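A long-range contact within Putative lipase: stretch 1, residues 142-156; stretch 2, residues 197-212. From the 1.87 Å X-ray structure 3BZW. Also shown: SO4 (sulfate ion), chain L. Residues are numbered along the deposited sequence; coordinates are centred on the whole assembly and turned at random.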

# COMPACT_ATOMS: atom_id res chain seq x y z
N THR A 142 -0.56 -18.31 28.42
CA THR A 142 -0.97 -17.74 27.14
C THR A 142 -1.40 -18.81 26.14
O THR A 142 -1.08 -19.98 26.29
N TYR A 143 -2.12 -18.37 25.11
CA TYR A 143 -2.61 -19.28 24.07
C TYR A 143 -1.46 -19.87 23.26
O TYR A 143 -1.41 -21.08 23.03
N ARG A 144 -0.55 -19.01 22.81
CA ARG A 144 0.59 -19.48 22.03
C ARG A 144 1.45 -20.39 22.89
O ARG A 144 2.01 -21.38 22.41
N GLY A 145 1.53 -20.07 24.18
CA GLY A 145 2.30 -20.89 25.10
C GLY A 145 1.67 -22.26 25.23
O GLY A 145 2.37 -23.27 25.28
N ARG A 146 0.35 -22.30 25.28
CA ARG A 146 -0.38 -23.56 25.41
C ARG A 146 -0.22 -24.41 24.16
O ARG A 146 -0.15 -25.64 24.24
N ILE A 147 -0.18 -23.77 23.00
CA ILE A 147 -0.01 -24.50 21.75
C ILE A 147 1.40 -25.08 21.70
O ILE A 147 1.59 -26.22 21.27
N ASN A 148 2.39 -24.31 22.16
CA ASN A 148 3.77 -24.80 22.18
C ASN A 148 3.86 -26.04 23.06
O ASN A 148 4.45 -27.05 22.66
N ILE A 149 3.29 -25.96 24.25
CA ILE A 149 3.30 -27.08 25.19
C ILE A 149 2.52 -28.27 24.62
O ILE A 149 2.97 -29.42 24.68
N GLY A 150 1.34 -27.99 24.06
CA GLY A 150 0.50 -29.03 23.50
C GLY A 150 1.09 -29.80 22.33
O GLY A 150 1.07 -31.03 22.31
N ILE A 151 1.61 -29.09 21.34
CA ILE A 151 2.19 -29.75 20.19
C ILE A 151 3.46 -30.51 20.59
O ILE A 151 3.76 -31.57 20.05
N THR A 152 4.21 -29.96 21.55
CA THR A 152 5.42 -30.62 22.02
C THR A 152 5.07 -31.99 22.59
O THR A 152 5.67 -33.01 22.23
N GLN A 153 4.08 -32.02 23.48
CA GLN A 153 3.64 -33.26 24.11
C GLN A 153 3.04 -34.23 23.10
O GLN A 153 3.24 -35.44 23.19
N LEU A 154 2.29 -33.71 22.13
CA LEU A 154 1.70 -34.57 21.11
C LEU A 154 2.80 -35.28 20.32
O LEU A 154 2.71 -36.48 20.06
N LYS A 155 3.83 -34.53 19.94
CA LYS A 155 4.93 -35.09 19.17
C LYS A 155 5.82 -36.00 20.01
O LYS A 155 6.36 -36.98 19.51
N LYS A 156 5.95 -35.69 21.29
CA LYS A 156 6.76 -36.51 22.19
C LYS A 156 6.10 -37.87 22.44
O LYS A 156 6.77 -38.90 22.49
N ALA A 197 -7.90 -14.21 16.31
CA ALA A 197 -6.57 -14.46 16.87
C ALA A 197 -6.35 -15.91 17.27
O ALA A 197 -5.26 -16.44 17.12
N TYR A 198 -7.41 -16.54 17.77
CA TYR A 198 -7.32 -17.92 18.22
C TYR A 198 -7.36 -18.90 17.05
O TYR A 198 -6.86 -20.01 17.15
N VAL A 199 -7.95 -18.47 15.94
CA VAL A 199 -8.02 -19.29 14.74
C VAL A 199 -6.66 -19.20 14.03
O VAL A 199 -6.06 -20.22 13.66
N GLN A 200 -6.17 -17.98 13.87
CA GLN A 200 -4.90 -17.75 13.19
C GLN A 200 -3.68 -18.38 13.87
O GLN A 200 -2.78 -18.86 13.19
N ALA A 201 -3.66 -18.38 15.20
CA ALA A 201 -2.52 -18.96 15.93
C ALA A 201 -2.38 -20.44 15.59
O ALA A 201 -1.27 -20.96 15.48
N ILE A 202 -3.50 -21.13 15.44
CA ILE A 202 -3.46 -22.54 15.10
C ILE A 202 -2.91 -22.70 13.68
O ILE A 202 -2.03 -23.53 13.43
N LYS A 203 -3.40 -21.89 12.76
CA LYS A 203 -2.93 -21.97 11.37
C LYS A 203 -1.42 -21.73 11.31
O LYS A 203 -0.71 -22.43 10.58
N GLU A 204 -0.95 -20.75 12.06
CA GLU A 204 0.48 -20.42 12.09
C GLU A 204 1.33 -21.53 12.68
O GLU A 204 2.50 -21.70 12.31
N ALA A 205 0.76 -22.29 13.60
CA ALA A 205 1.49 -23.38 14.24
C ALA A 205 1.93 -24.44 13.23
O ALA A 205 2.89 -25.16 13.46
N GLY A 206 1.22 -24.53 12.10
CA GLY A 206 1.57 -25.50 11.08
C GLY A 206 3.04 -25.41 10.68
O GLY A 206 3.74 -26.42 10.68
N ASN A 207 3.50 -24.21 10.33
CA ASN A 207 4.89 -24.01 9.94
C ASN A 207 5.81 -23.89 11.15
O ASN A 207 6.94 -24.37 11.12
N ILE A 208 5.33 -23.25 12.20
CA ILE A 208 6.14 -23.08 13.40
C ILE A 208 6.56 -24.43 13.99
O ILE A 208 7.72 -24.61 14.38
N TRP A 209 5.63 -25.37 14.04
CA TRP A 209 5.92 -26.69 14.61
C TRP A 209 6.05 -27.86 13.64
O TRP A 209 6.50 -28.94 14.03
N GLY A 210 5.66 -27.65 12.39
CA GLY A 210 5.74 -28.73 11.42
C GLY A 210 4.61 -29.72 11.65
O GLY A 210 4.82 -30.86 12.02
N ILE A 211 3.38 -29.26 11.43
CA ILE A 211 2.23 -30.11 11.64
C ILE A 211 1.12 -29.67 10.69
O ILE A 211 0.92 -28.48 10.47
N PRO A 212 0.39 -30.64 10.11
CA PRO A 212 -0.69 -30.25 9.20
C PRO A 212 -1.87 -29.62 9.93
O PRO A 212 -2.20 -30.00 11.05

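What does W209, which has more of its surface covered than any other residue here, find on the facing helix? Its side chain points toward stretch 1 with chi1 in the m well and chi2 at 97°, which lays one ring face against I151. I151, m at chi1 and t at chi2, also points inward, and its CG2 comes within 3.7 Å of W209 CB. The indole nitrogen is not left unpaired in this buried setting: W209 NE1 donates a hydrogen bond of 2.8 Å to N148 OD1, which lies at the edge of the ring, near its plane. N148 leaves its helix sideways, but its m rotamer brings the amide nearer. One turn on, T152 OG1 approaches W209 CH2 at 3.3 Å while donating to its own helix, 2.8 Å to N148 O.

How does Y143 secure the other end of the contact? It points toward stretch 2 with chi1 t, and its ring receives the edge of Y198 on one face, the centroids 4.8 Å apart and the planes at 65°. A201 CB sits at the ring edge, 3.6 Å from Y143 CE2. The phenol reaches far enough to donate to the backbone, Y143 OH to Y198 O at 3.0 Å, and Y143 OH lies 3.3 Å from I202 CD1.

What fills the space between these two aromatic anchors? I147 and I151 pack against A201 and A205 among others; the helix axes come within 10.5 Å, at 37° to each other. I147, with the same m, t rotamer as I151, places CD1 4.0 Å from A201 CB and CG2 4.0 Å from A205 CB. I151 CD1 lies 3.8 Å from A205 CB and reaches I211 CG2 at 4.2 Å.

Where do charged groups take part? K155 points inward and, with chi1 m and an extended middle, turns at chi4 (m) so that NZ donates to G210 O at 2.9 Å; its CE passes 3.3 Å from W209 O. R144 starts sideways, but its extended chain carries the guanidinium nearer to E204. R144 NH2 and E204 OE1 stay 4.0 Å apart, beyond a salt bridge, and water 1 links them, accepting from R144 NH2 at 2.6 Å and donating to E204 OE1 at 2.5 Å. A sulfate, probably from the crystallisation liquor, accepts from R144 NH1 through O4 at 3.0 Å and from R144 NH2 through O2 at 2.7 Å.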

# COMPACT_ATOMS: atom_id res chain seq x y z
CB THR A 142 0.16 -16.91 26.51
OG1 THR A 142 1.20 -17.80 26.06
CG2 THR A 142 0.74 -15.95 27.54
CB TYR A 143 -3.58 -18.52 23.16
CG TYR A 143 -4.36 -19.40 22.21
CD1 TYR A 143 -5.23 -20.38 22.69
CD2 TYR A 143 -4.28 -19.21 20.83
CE1 TYR A 143 -6.00 -21.15 21.82
CE2 TYR A 143 -5.04 -19.98 19.95
CZ TYR A 143 -5.90 -20.94 20.45
OH TYR A 143 -6.68 -21.67 19.59
CB ARG A 144 1.41 -18.28 21.52
CG ARG A 144 0.78 -17.58 20.32
CD ARG A 144 1.42 -16.24 20.05
NE ARG A 144 0.98 -15.68 18.77
CZ ARG A 144 1.17 -14.42 18.40
NH1 ARG A 144 1.81 -13.58 19.20
NH2 ARG A 144 0.75 -14.00 17.21
CB ARG A 146 -1.87 -23.29 25.66
CG ARG A 146 -2.15 -22.63 27.00
CD ARG A 146 -3.63 -22.36 27.17
NE ARG A 146 -3.93 -21.83 28.50
CZ ARG A 146 -5.15 -21.70 28.99
NH1 ARG A 146 -6.20 -22.06 28.26
NH2 ARG A 146 -5.33 -21.22 30.21
CB ILE A 147 -0.26 -23.58 20.53
CG1 ILE A 147 -1.74 -23.20 20.47
CG2 ILE A 147 0.13 -24.30 19.24
CD1 ILE A 147 -2.09 -22.18 19.39
CB ASN A 148 4.72 -23.72 22.72
CG ASN A 148 4.97 -22.60 21.73
OD1 ASN A 148 4.78 -22.76 20.52
ND2 ASN A 148 5.41 -21.46 22.24
CB ILE A 149 2.65 -26.69 26.54
CG1 ILE A 149 3.53 -25.66 27.26
CG2 ILE A 149 2.44 -27.94 27.40
CD1 ILE A 149 2.88 -25.04 28.49
CB ILE A 151 2.48 -28.75 19.05
CG1 ILE A 151 1.15 -28.17 18.54
CG2 ILE A 151 3.20 -29.45 17.90
CD1 ILE A 151 1.28 -27.19 17.39
CB THR A 152 6.12 -29.78 23.11
OG1 THR A 152 6.72 -28.63 22.51
CG2 THR A 152 7.19 -30.60 23.82
CB GLN A 153 2.63 -32.95 25.22
CG GLN A 153 3.25 -32.15 26.37
CD GLN A 153 4.42 -32.88 27.01
OE1 GLN A 153 5.39 -32.26 27.45
NE2 GLN A 153 4.33 -34.20 27.07
CB LEU A 154 0.82 -33.75 20.16
CG LEU A 154 -0.57 -33.38 20.69
CD1 LEU A 154 -1.20 -32.29 19.84
CD2 LEU A 154 -1.45 -34.63 20.71
CB LYS A 155 5.77 -33.97 18.53
CG LYS A 155 5.08 -33.31 17.34
CD LYS A 155 5.95 -32.20 16.74
CE LYS A 155 5.30 -31.59 15.51
NZ LYS A 155 5.31 -32.51 14.33
CB LYS A 156 6.96 -35.80 23.54
CG LYS A 156 8.04 -34.72 23.53
CD LYS A 156 8.04 -33.97 24.86
CE LYS A 156 9.46 -33.70 25.35
NZ LYS A 156 10.17 -34.97 25.69
CB ALA A 197 -6.34 -13.55 18.07
CB TYR A 198 -8.44 -18.19 19.22
CG TYR A 198 -8.34 -17.28 20.42
CD1 TYR A 198 -7.63 -17.66 21.57
CD2 TYR A 198 -8.86 -15.98 20.38
CE1 TYR A 198 -7.43 -16.77 22.63
CE2 TYR A 198 -8.67 -15.09 21.43
CZ TYR A 198 -7.96 -15.49 22.55
OH TYR A 198 -7.74 -14.59 23.57
CB VAL A 199 -9.13 -18.76 13.79
CG1 VAL A 199 -9.05 -19.46 12.44
CG2 VAL A 199 -10.50 -18.99 14.42
CB GLN A 200 -4.68 -16.26 12.98
CG GLN A 200 -5.70 -15.61 12.04
CD GLN A 200 -5.79 -16.30 10.68
OE1 GLN A 200 -4.78 -16.57 10.04
NE2 GLN A 200 -7.02 -16.59 10.24
CB ALA A 201 -2.72 -18.78 17.43
CB ILE A 202 -4.85 -23.19 15.23
CG1 ILE A 202 -5.28 -23.21 16.70
CG2 ILE A 202 -4.82 -24.61 14.68
CD1 ILE A 202 -6.71 -23.66 16.92
CB LYS A 203 -3.65 -20.94 10.50
CG LYS A 203 -5.15 -21.15 10.41
CD LYS A 203 -5.82 -20.19 9.43
CE LYS A 203 -5.40 -20.48 8.00
NZ LYS A 203 -6.19 -19.68 7.02
CB GLU A 204 0.69 -19.14 12.89
CG GLU A 204 0.25 -17.88 12.16
CD GLU A 204 -0.07 -16.74 13.09
OE1 GLU A 204 0.56 -16.65 14.16
OE2 GLU A 204 -0.96 -15.93 12.75
CB ALA A 205 0.63 -24.02 15.33
CB ASN A 207 5.03 -22.76 9.07
CG ASN A 207 4.51 -22.96 7.66
OD1 ASN A 207 3.75 -22.14 7.15
ND2 ASN A 207 4.93 -24.04 7.02
CB ILE A 208 5.39 -22.28 14.48
CG1 ILE A 208 5.17 -20.84 14.00
CG2 ILE A 208 6.20 -22.29 15.78
CD1 ILE A 208 4.28 -20.02 14.91
CB TRP A 209 4.87 -27.03 15.68
CG TRP A 209 5.07 -26.25 16.94
CD1 TRP A 209 4.43 -25.10 17.31
CD2 TRP A 209 6.02 -26.53 17.97
NE1 TRP A 209 4.94 -24.64 18.50
CE2 TRP A 209 5.92 -25.50 18.93
CE3 TRP A 209 6.96 -27.55 18.17
CZ2 TRP A 209 6.72 -25.46 20.08
CZ3 TRP A 209 7.76 -27.51 19.31
CH2 TRP A 209 7.63 -26.47 20.25
CB ILE A 211 1.77 -30.03 13.12
CG1 ILE A 211 0.72 -31.10 13.41
CG2 ILE A 211 1.21 -28.63 13.42
CD1 ILE A 211 0.40 -31.24 14.90
CB PRO A 212 -1.05 -31.56 8.50
CG PRO A 212 -0.76 -32.59 9.56
CD PRO A 212 0.55 -32.10 10.14
S SO4 L . 2.07 -10.72 16.63
O1 SO4 L . 1.55 -9.46 16.05
O2 SO4 L . 1.57 -11.86 15.84
O3 SO4 L . 3.55 -10.72 16.58
O4 SO4 L . 1.63 -10.85 18.03
O HOH W 1 -0.51 -16.15 16.34